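Local coordinates for alpha-fucosidase (Bifidobacterium bifidum, PDB 2EAB), which is the calcium-binding catalytic part of a longer bifidobacterial enzyme that probably hydrolyses alpha-1,2-linkages to release L-fucose, at residues 75-80 / 389-394; 395-400 / 418-423. One frame throughout, in Å; residues are numbered along the deposited sequence.

Contacts 1 and 2 come in series along the chain, with centres 12 Å apart. Contact 1 spans 308 intervening residues: 75-80, which runs on from strand 69-76 in the N-terminal region, meets 389-394 in the catalytic region, and both segments bind a calcium ion. Contact 2 is local to the catalytic region, joining 395-400 to 418-423 across 17 residues. Segments 389-394 and 395-400 are consecutive pieces of one loop between helix 365-386 and strand 419-420, so the loop faces the beta-rich domain first and then its own strand. Trp80 and Phe419 bridge the contacts, CZ2 to CE1 at 3.5 Å, so the two buried contacts touch.

Contact 1: 75-80 / 389-394; sequences NEETLW and ENSQLP. With CA (calcium ion), chain C.
In Glu77, chi1 of 61° sets CG between the backbone N and the carbonyl carbon, and the chain runs extended beyond it, bringing the carboxylate to the backbone of Gln392 and Leu393. Gln392 N reaches OE1 of Glu77 on the syn side at 2.8 Å, with a fairly straight N-H...O angle of 160°. Leu393 N reaches OE2 of Glu77 at 3.0 Å, from 47° above the carboxylate plane. The same OE2 binds the calcium ion at 2.7 Å, as does Leu393 O at 2.7 Å; Ser386 O is a further ligand. The ion thus ties the type I beta turn Glu76 to Leu79, into which strand 69-76 of the N-terminal beta domain runs, to a loop of the catalytic domain, an (alpha/alpha)6 barrel in this family. A water donates to Glu76 OE1 and Glu77 OE1 and accepts from Gln392 NE2, linking both segments. Glu76 OE2 receives Thr78 OG1 at 2.6 Å and Thr78 N at 2.8 Å; Thr282 OG1 is a second partner of that hydroxyl, while Thr78 CG2 lies 3.6 Å from Gln392 NE2. An alanine at Thr78 would probably leave Glu76 OE2 with just the backbone amide of this pair, cost Thr282 its hydrogen bond, and open a gap beside the Gln392 amide. Leu393 CD1 packs obliquely on Trp80 CD1 at 4.1 Å.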
ATOM      1  N   ASN A  75       6.384  15.777   8.550  1.00  6.66           N
ATOM      2  CA  ASN A  75       5.921  15.617   7.176  1.00  6.37           C
ATOM      3  C   ASN A  75       4.511  16.142   6.985  1.00  6.50           C
ATOM      4  O   ASN A  75       3.675  16.082   7.897  1.00  6.79           O
ATOM      5  CB  ASN A  75       5.885  14.136   6.790  1.00  6.80           C
ATOM      6  CG  ASN A  75       7.248  13.572   6.467  1.00  6.49           C
ATOM      7  OD1 ASN A  75       7.788  13.793   5.375  1.00  7.62           O
ATOM      8  ND2 ASN A  75       7.800  12.820   7.391  1.00  5.33           N
ATOM      9  N   GLU A  76       4.240  16.620   5.776  1.00  6.36           N
ATOM     10  CA  GLU A  76       2.870  16.786   5.295  1.00  6.55           C
ATOM     11  C   GLU A  76       2.787  16.154   3.901  1.00  6.38           C
ATOM     12  O   GLU A  76       3.664  16.372   3.052  1.00  6.44           O
ATOM     13  CB  GLU A  76       2.449  18.259   5.276  1.00  7.12           C
ATOM     14  CG  GLU A  76       0.930  18.484   5.332  1.00  7.70           C
ATOM     15  CD  GLU A  76       0.243  18.517   3.975  1.00  7.04           C
ATOM     16  OE1 GLU A  76      -1.015  18.562   3.957  1.00  7.49           O
ATOM     17  OE2 GLU A  76       0.946  18.512   2.939  1.00  7.05           O
ATOM     18  N   GLU A  77       1.715  15.398   3.674  1.00  6.14           N
ATOM     19  CA  GLU A  77       1.586  14.501   2.517  1.00  6.03           C
ATOM     20  C   GLU A  77       1.676  15.178   1.149  1.00  5.93           C
ATOM     21  O   GLU A  77       1.989  14.513   0.163  1.00  5.93           O
ATOM     22  CB  GLU A  77       0.269  13.720   2.598  1.00  6.03           C
ATOM     23  CG  GLU A  77      -0.950  14.639   2.586  1.00  6.50           C
ATOM     24  CD  GLU A  77      -2.272  13.960   2.303  1.00  6.41           C
ATOM     25  OE1 GLU A  77      -3.297  14.651   2.493  1.00  6.77           O
ATOM     26  OE2 GLU A  77      -2.302  12.780   1.886  1.00  6.28           O
ATOM     27  N   THR A  78       1.370  16.472   1.082  1.00  5.95           N
ATOM     28  CA  THR A  78       1.331  17.157  -0.210  1.00  6.02           C
ATOM     29  C   THR A  78       2.579  17.969  -0.541  1.00  6.03           C
ATOM     30  O   THR A  78       2.594  18.671  -1.554  1.00  6.24           O
ATOM     31  CB  THR A  78       0.081  18.070  -0.369  1.00  6.22           C
ATOM     32  OG1 THR A  78       0.173  19.195   0.516  1.00  6.80           O
ATOM     33  CG2 THR A  78      -1.207  17.301  -0.090  1.00  6.80           C
ATOM     34  N   LEU A  79       3.624  17.871   0.284  1.00  5.79           N
ATOM     35  CA  LEU A  79       4.844  18.640   0.030  1.00  6.06           C
ATOM     36  C   LEU A  79       5.668  17.934  -1.038  1.00  5.75           C
ATOM     37  O   LEU A  79       6.585  17.161  -0.753  1.00  5.98           O
ATOM     38  CB  LEU A  79       5.646  18.890   1.310  1.00  6.46           C
ATOM     39  CG  LEU A  79       6.668  20.028   1.169  1.00  6.73           C
ATOM     40  CD1 LEU A  79       5.979  21.393   1.116  1.00  7.05           C
ATOM     41  CD2 LEU A  79       7.674  19.994   2.293  1.00  7.43           C
ATOM     42  N   TRP A  80       5.299  18.225  -2.282  1.00  5.84           N
ATOM     43  CA  TRP A  80       5.804  17.562  -3.470  1.00  5.96           C
ATOM     44  C   TRP A  80       6.362  18.595  -4.444  1.00  5.85           C
ATOM     45  O   TRP A  80       5.665  19.540  -4.811  1.00  6.00           O
ATOM     46  CB  TRP A  80       4.638  16.836  -4.153  1.00  6.93           C
ATOM     47  CG  TRP A  80       4.502  15.378  -3.840  1.00  6.04           C
ATOM     48  CD1 TRP A  80       3.798  14.792  -2.822  1.00  7.43           C
ATOM     49  CD2 TRP A  80       5.064  14.318  -4.604  1.00  7.47           C
ATOM     50  NE1 TRP A  80       3.908  13.416  -2.912  1.00  7.18           N
ATOM     51  CE2 TRP A  80       4.681  13.104  -4.000  1.00  7.88           C
ATOM     52  CE3 TRP A  80       5.857  14.281  -5.759  1.00  7.63           C
ATOM     53  CZ2 TRP A  80       5.080  11.861  -4.505  1.00  7.83           C
ATOM     54  CZ3 TRP A  80       6.250  13.056  -6.260  1.00  7.67           C
ATOM     55  CH2 TRP A  80       5.864  11.862  -5.631  1.00  7.49           C
ATOM     56  N   GLU A 389      -9.589   8.528   5.132  1.00  9.56           N
ATOM     57  CA  GLU A 389     -10.659   8.838   4.173  1.00 10.74           C
ATOM     58  C   GLU A 389     -10.501  10.223   3.578  1.00 10.55           C
ATOM     59  O   GLU A 389     -10.828  10.437   2.410  1.00 11.29           O
ATOM     60  CB  GLU A 389     -12.036   8.749   4.834  1.00 11.31           C
ATOM     61  CG  GLU A 389     -12.408   7.372   5.310  1.00 15.27           C
ATOM     62  CD  GLU A 389     -13.541   7.390   6.319  1.00 18.92           C
ATOM     63  OE1 GLU A 389     -14.682   7.715   5.923  1.00 21.11           O
ATOM     64  OE2 GLU A 389     -13.284   7.069   7.506  1.00 19.39           O
ATOM     65  N   ASN A 390     -10.002  11.159   4.380  1.00 10.39           N
ATOM     66  CA  ASN A 390      -9.843  12.530   3.926  1.00 10.07           C
ATOM     67  C   ASN A 390      -8.407  12.929   3.573  1.00  9.36           C
ATOM     68  O   ASN A 390      -8.120  14.111   3.397  1.00  9.95           O
ATOM     69  CB  ASN A 390     -10.460  13.509   4.930  1.00 10.43           C
ATOM     70  CG  ASN A 390      -9.714  13.549   6.253  1.00 10.62           C
ATOM     71  OD1 ASN A 390      -8.745  12.818   6.471  1.00 10.85           O
ATOM     72  ND2 ASN A 390     -10.171  14.412   7.149  1.00 13.27           N
ATOM     73  N   SER A 391      -7.512  11.951   3.448  1.00  8.31           N
ATOM     74  CA  SER A 391      -6.182  12.217   2.898  1.00  7.84           C
ATOM     75  C   SER A 391      -6.313  12.713   1.474  1.00  7.13           C
ATOM     76  O   SER A 391      -7.176  12.248   0.717  1.00  7.46           O
ATOM     77  CB  SER A 391      -5.326  10.951   2.882  1.00  7.54           C
ATOM     78  OG  SER A 391      -4.962  10.550   4.186  1.00  7.44           O
ATOM     79  N   GLN A 392      -5.451  13.647   1.101  1.00  6.61           N
ATOM     80  CA  GLN A 392      -5.435  14.102  -0.280  1.00  6.59           C
ATOM     81  C   GLN A 392      -4.727  13.127  -1.212  1.00  6.37           C
ATOM     82  O   GLN A 392      -5.025  13.100  -2.402  1.00  6.94           O
ATOM     83  CB  GLN A 392      -4.812  15.490  -0.386  1.00  6.57           C
ATOM     84  CG  GLN A 392      -5.600  16.551   0.356  1.00  7.55           C
ATOM     85  CD  GLN A 392      -5.229  17.940  -0.081  1.00  7.06           C
ATOM     86  OE1 GLN A 392      -5.605  18.377  -1.163  1.00  8.47           O
ATOM     87  NE2 GLN A 392      -4.480  18.644   0.757  1.00  7.28           N
ATOM     88  N   LEU A 393      -3.800  12.340  -0.670  1.00  6.23           N
ATOM     89  CA  LEU A 393      -3.008  11.398  -1.451  1.00  6.01           C
ATOM     90  C   LEU A 393      -2.948  10.051  -0.741  1.00  6.04           C
ATOM     91  O   LEU A 393      -3.025   9.996   0.486  1.00  5.92           O
ATOM     92  CB  LEU A 393      -1.593  11.947  -1.678  1.00  6.01           C
ATOM     93  CG  LEU A 393      -1.522  13.160  -2.616  1.00  6.19           C
ATOM     94  CD1 LEU A 393      -0.170  13.846  -2.538  1.00  7.36           C
ATOM     95  CD2 LEU A 393      -1.862  12.791  -4.054  1.00  7.10           C
ATOM     96  N   PRO A 394      -2.796   8.958  -1.511  1.00  6.16           N
ATOM     97  CA  PRO A 394      -2.645   7.660  -0.872  1.00  6.15           C
ATOM     98  C   PRO A 394      -1.271   7.583  -0.222  1.00  5.68           C
ATOM     99  O   PRO A 394      -0.434   8.490  -0.400  1.00  5.67           O
ATOM    100  CB  PRO A 394      -2.756   6.678  -2.044  1.00  6.94           C
ATOM    101  CG  PRO A 394      -2.366   7.454  -3.239  1.00  7.03           C
ATOM    102  CD  PRO A 394      -2.729   8.877  -2.981  1.00  6.25           C
TER
HETATM  103 CA    CA C 899      -1.502  10.351   2.673  1.00  8.30          CA
HETATM  104  O   HOH W   1      -3.388  17.256   3.094  1.00  7.83           O

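Contact 2: 395-400 / 418-423; sequences SNLQGI and DFHMNV. With EDO (1,2-ethanediol), chain D.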
ATOM      1  N   SER A 395      -1.031   6.512   0.523  1.00  5.72           N
ATOM      2  CA  SER A 395       0.302   6.255   1.040  1.00  5.86           C
ATOM      3  C   SER A 395       1.302   6.144  -0.115  1.00  5.70           C
ATOM      4  O   SER A 395       1.008   5.539  -1.147  1.00  6.16           O
ATOM      5  CB  SER A 395       0.297   4.974   1.864  1.00  6.59           C
ATOM      6  OG  SER A 395      -0.327   3.934   1.138  1.00  7.19           O
ATOM      7  N   ASN A 396       2.473   6.754   0.056  1.00  5.69           N
ATOM      8  CA  ASN A 396       3.548   6.655  -0.932  1.00  5.47           C
ATOM      9  C   ASN A 396       4.541   5.552  -0.523  1.00  5.42           C
ATOM     10  O   ASN A 396       4.223   4.719   0.334  1.00  5.69           O
ATOM     11  CB  ASN A 396       4.209   8.032  -1.196  1.00  5.56           C
ATOM     12  CG  ASN A 396       4.860   8.639   0.038  1.00  5.82           C
ATOM     13  OD1 ASN A 396       5.578   7.966   0.775  1.00  5.76           O
ATOM     14  ND2 ASN A 396       4.649   9.943   0.235  1.00  6.38           N
ATOM     15  N   LEU A 397       5.720   5.510  -1.139  1.00  5.12           N
ATOM     16  CA  LEU A 397       6.695   4.459  -0.824  1.00  5.38           C
ATOM     17  C   LEU A 397       7.097   4.437   0.650  1.00  5.41           C
ATOM     18  O   LEU A 397       7.626   3.428   1.127  1.00  5.86           O
ATOM     19  CB  LEU A 397       7.965   4.602  -1.671  1.00  5.45           C
ATOM     20  CG  LEU A 397       7.933   4.145  -3.126  1.00  5.49           C
ATOM     21  CD1 LEU A 397       9.265   4.454  -3.772  1.00  5.81           C
ATOM     22  CD2 LEU A 397       7.627   2.654  -3.229  1.00  6.22           C
ATOM     23  N   GLN A 398       6.852   5.542   1.354  1.00  5.45           N
ATOM     24  CA  GLN A 398       7.201   5.679   2.764  1.00  5.74           C
ATOM     25  C   GLN A 398       5.994   6.034   3.629  1.00  5.90           C
ATOM     26  O   GLN A 398       6.146   6.465   4.772  1.00  5.89           O
ATOM     27  CB  GLN A 398       8.343   6.695   2.934  1.00  5.73           C
ATOM     28  CG  GLN A 398       9.619   6.211   2.258  1.00  6.12           C
ATOM     29  CD  GLN A 398      10.809   7.144   2.404  1.00  5.88           C
ATOM     30  OE1 GLN A 398      10.898   7.934   3.348  1.00  7.39           O
ATOM     31  NE2 GLN A 398      11.754   7.025   1.485  1.00  5.02           N
ATOM     32  N   GLY A 399       4.797   5.801   3.090  1.00  6.06           N
ATOM     33  CA  GLY A 399       3.561   6.159   3.774  1.00  6.34           C
ATOM     34  C   GLY A 399       3.385   7.657   3.661  1.00  5.94           C
ATOM     35  O   GLY A 399       2.916   8.161   2.636  1.00  6.06           O
ATOM     36  N   ILE A 400       3.756   8.355   4.735  1.00  6.01           N
ATOM     37  CA  ILE A 400       3.922   9.806   4.726  1.00  6.31           C
ATOM     38  C   ILE A 400       5.224  10.245   5.412  1.00  6.21           C
ATOM     39  O   ILE A 400       5.467  11.447   5.541  1.00  6.56           O
ATOM     40  CB  ILE A 400       2.733  10.569   5.411  1.00  6.47           C
ATOM     41  CG1 ILE A 400       2.535  10.126   6.871  1.00  6.67           C
ATOM     42  CG2 ILE A 400       1.464  10.476   4.580  1.00  7.15           C
ATOM     43  CD1 ILE A 400       1.585  11.011   7.653  1.00  7.23           C
ATOM     44  N   ASP A 418       7.966   7.983  -3.948  1.00  5.47           N
ATOM     45  CA  ASP A 418       6.884   8.301  -4.870  1.00  5.30           C
ATOM     46  C   ASP A 418       5.731   7.290  -4.830  1.00  5.34           C
ATOM     47  O   ASP A 418       5.588   6.516  -3.874  1.00  5.56           O
ATOM     48  CB  ASP A 418       7.445   8.513  -6.298  1.00  5.76           C
ATOM     49  CG  ASP A 418       7.950   7.229  -6.953  1.00  5.62           C
ATOM     50  OD1 ASP A 418       7.772   6.152  -6.357  1.00  5.84           O
ATOM     51  OD2 ASP A 418       8.507   7.294  -8.073  1.00  5.76           O
ATOM     52  N   PHE A 419       4.894   7.333  -5.860  1.00  5.17           N
ATOM     53  CA  PHE A 419       3.848   6.341  -6.073  1.00  5.32           C
ATOM     54  C   PHE A 419       4.372   5.384  -7.140  1.00  5.53           C
ATOM     55  O   PHE A 419       4.401   5.713  -8.329  1.00  5.61           O
ATOM     56  CB  PHE A 419       2.534   7.030  -6.459  1.00  5.97           C
ATOM     57  CG  PHE A 419       2.104   8.058  -5.451  1.00  5.99           C
ATOM     58  CD1 PHE A 419       2.261   9.414  -5.714  1.00  6.31           C
ATOM     59  CD2 PHE A 419       1.603   7.665  -4.207  1.00  6.39           C
ATOM     60  CE1 PHE A 419       1.896  10.369  -4.770  1.00  7.63           C
ATOM     61  CE2 PHE A 419       1.232   8.619  -3.258  1.00  7.72           C
ATOM     62  CZ  PHE A 419       1.382   9.974  -3.543  1.00  7.91           C
ATOM     63  N   HIS A 420       4.837   4.215  -6.698  1.00  5.68           N
ATOM     64  CA  HIS A 420       5.478   3.238  -7.577  1.00  5.56           C
ATOM     65  C   HIS A 420       4.449   2.171  -7.891  1.00  5.31           C
ATOM     66  O   HIS A 420       4.161   1.307  -7.054  1.00  5.51           O
ATOM     67  CB  HIS A 420       6.715   2.608  -6.919  1.00  6.11           C
ATOM     68  CG  HIS A 420       8.002   2.964  -7.592  1.00  5.88           C
ATOM     69  ND1 HIS A 420       8.752   2.074  -8.333  1.00  7.67           N
ATOM     70  CD2 HIS A 420       8.667   4.139  -7.636  1.00  4.52           C
ATOM     71  CE1 HIS A 420       9.826   2.691  -8.794  1.00  5.16           C
ATOM     72  NE2 HIS A 420       9.795   3.948  -8.391  1.00  8.46           N
ATOM     73  N   MET A 421       3.888   2.236  -9.093  1.00  5.44           N
ATOM     74  CA  MET A 421       2.619   1.579  -9.380  1.00  5.88           C
ATOM     75  C   MET A 421       2.765   0.266 -10.148  1.00  5.92           C
ATOM     76  O   MET A 421       1.846  -0.156 -10.845  1.00  6.03           O
ATOM     77  CB  MET A 421       1.690   2.568 -10.098  1.00  6.18           C
ATOM     78  CG  MET A 421       0.206   2.307  -9.902  1.00  6.94           C
ATOM     79  SD  MET A 421      -0.796   3.696 -10.444  1.00  6.66           S
ATOM     80  CE  MET A 421      -0.686   3.509 -12.224  1.00  7.02           C
ATOM     81  N   ASN A 422       3.903  -0.402  -9.991  1.00  6.04           N
ATOM     82  CA  ASN A 422       4.084  -1.724 -10.588  1.00  6.29           C
ATOM     83  C   ASN A 422       4.501  -2.767  -9.548  1.00  6.14           C
ATOM     84  O   ASN A 422       5.334  -3.633  -9.815  1.00  6.24           O
ATOM     85  CB  ASN A 422       5.051  -1.674 -11.782  1.00  6.85           C
ATOM     86  CG  ASN A 422       4.749  -2.739 -12.837  1.00  6.58           C
ATOM     87  OD1 ASN A 422       3.675  -3.345 -12.852  1.00  6.25           O
ATOM     88  ND2 ASN A 422       5.702  -2.964 -13.732  1.00  7.12           N
ATOM     89  N   VAL A 423       3.916  -2.617  -8.355  1.00  6.05           N
ATOM     90  CA  VAL A 423       3.837  -3.588  -7.244  1.00  6.20           C
ATOM     91  C   VAL A 423       3.718  -2.862  -5.906  1.00  5.97           C
ATOM     92  O   VAL A 423       3.021  -3.336  -5.008  1.00  5.75           O
ATOM     93  CB  VAL A 423       4.978  -4.661  -7.186  1.00  6.48           C
ATOM     94  CG1 VAL A 423       6.336  -4.045  -6.843  1.00  7.05           C
ATOM     95  CG2 VAL A 423       4.628  -5.770  -6.183  1.00  7.12           C
TER
HETATM   96  C1  EDO D4804       5.587  -7.035 -11.009  1.00 29.74           C
HETATM   97  O1  EDO D4804       6.851  -7.828 -10.754  1.00 30.59           O
HETATM   98  C2  EDO D4804       6.025  -5.850 -11.958  1.00 30.60           C
HETATM   99  O2  EDO D4804       6.892  -4.908 -11.174  1.00 27.98           O
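Leu397 lies alongside Asp418, the two side chains pointing the same way. Its N-H binds Asp418 O at 2.9 Å, in the carbonyl plane but bent, with an N-H...O angle of 137°. CB of Leu397 passes 3.8 Å from Asp418 O. CG is anti to the carbonyl carbon and beside the backbone N (chi1 -77°), a placement that brings it to 3.4 Å from the same Asp418 O. At the tip the branches part: CD1 meets Asp418 OD1 at 3.4 Å, and CD2 meets CB of His420 at 3.8 Å. One residue earlier, Asn396 CB touches Phe419 CE2 at 3.7 Å, and Ser395 O approaches the Phe419 ring at its edge, in the ring plane. The loop holds an Asx turn, Gln398 N to Asn396 OD1 at 2.8 Å, within the type I beta turn of Asn396 to Gly399; Ser417 OG also bonds to that OD1. Strand 419-420 pairs antiparallel with strand 486-487, Phe419 meets Tyr447 of helix 442-450, Met421 packs on helix 507-520, and Val423 takes the N-cap position of helix 424-428.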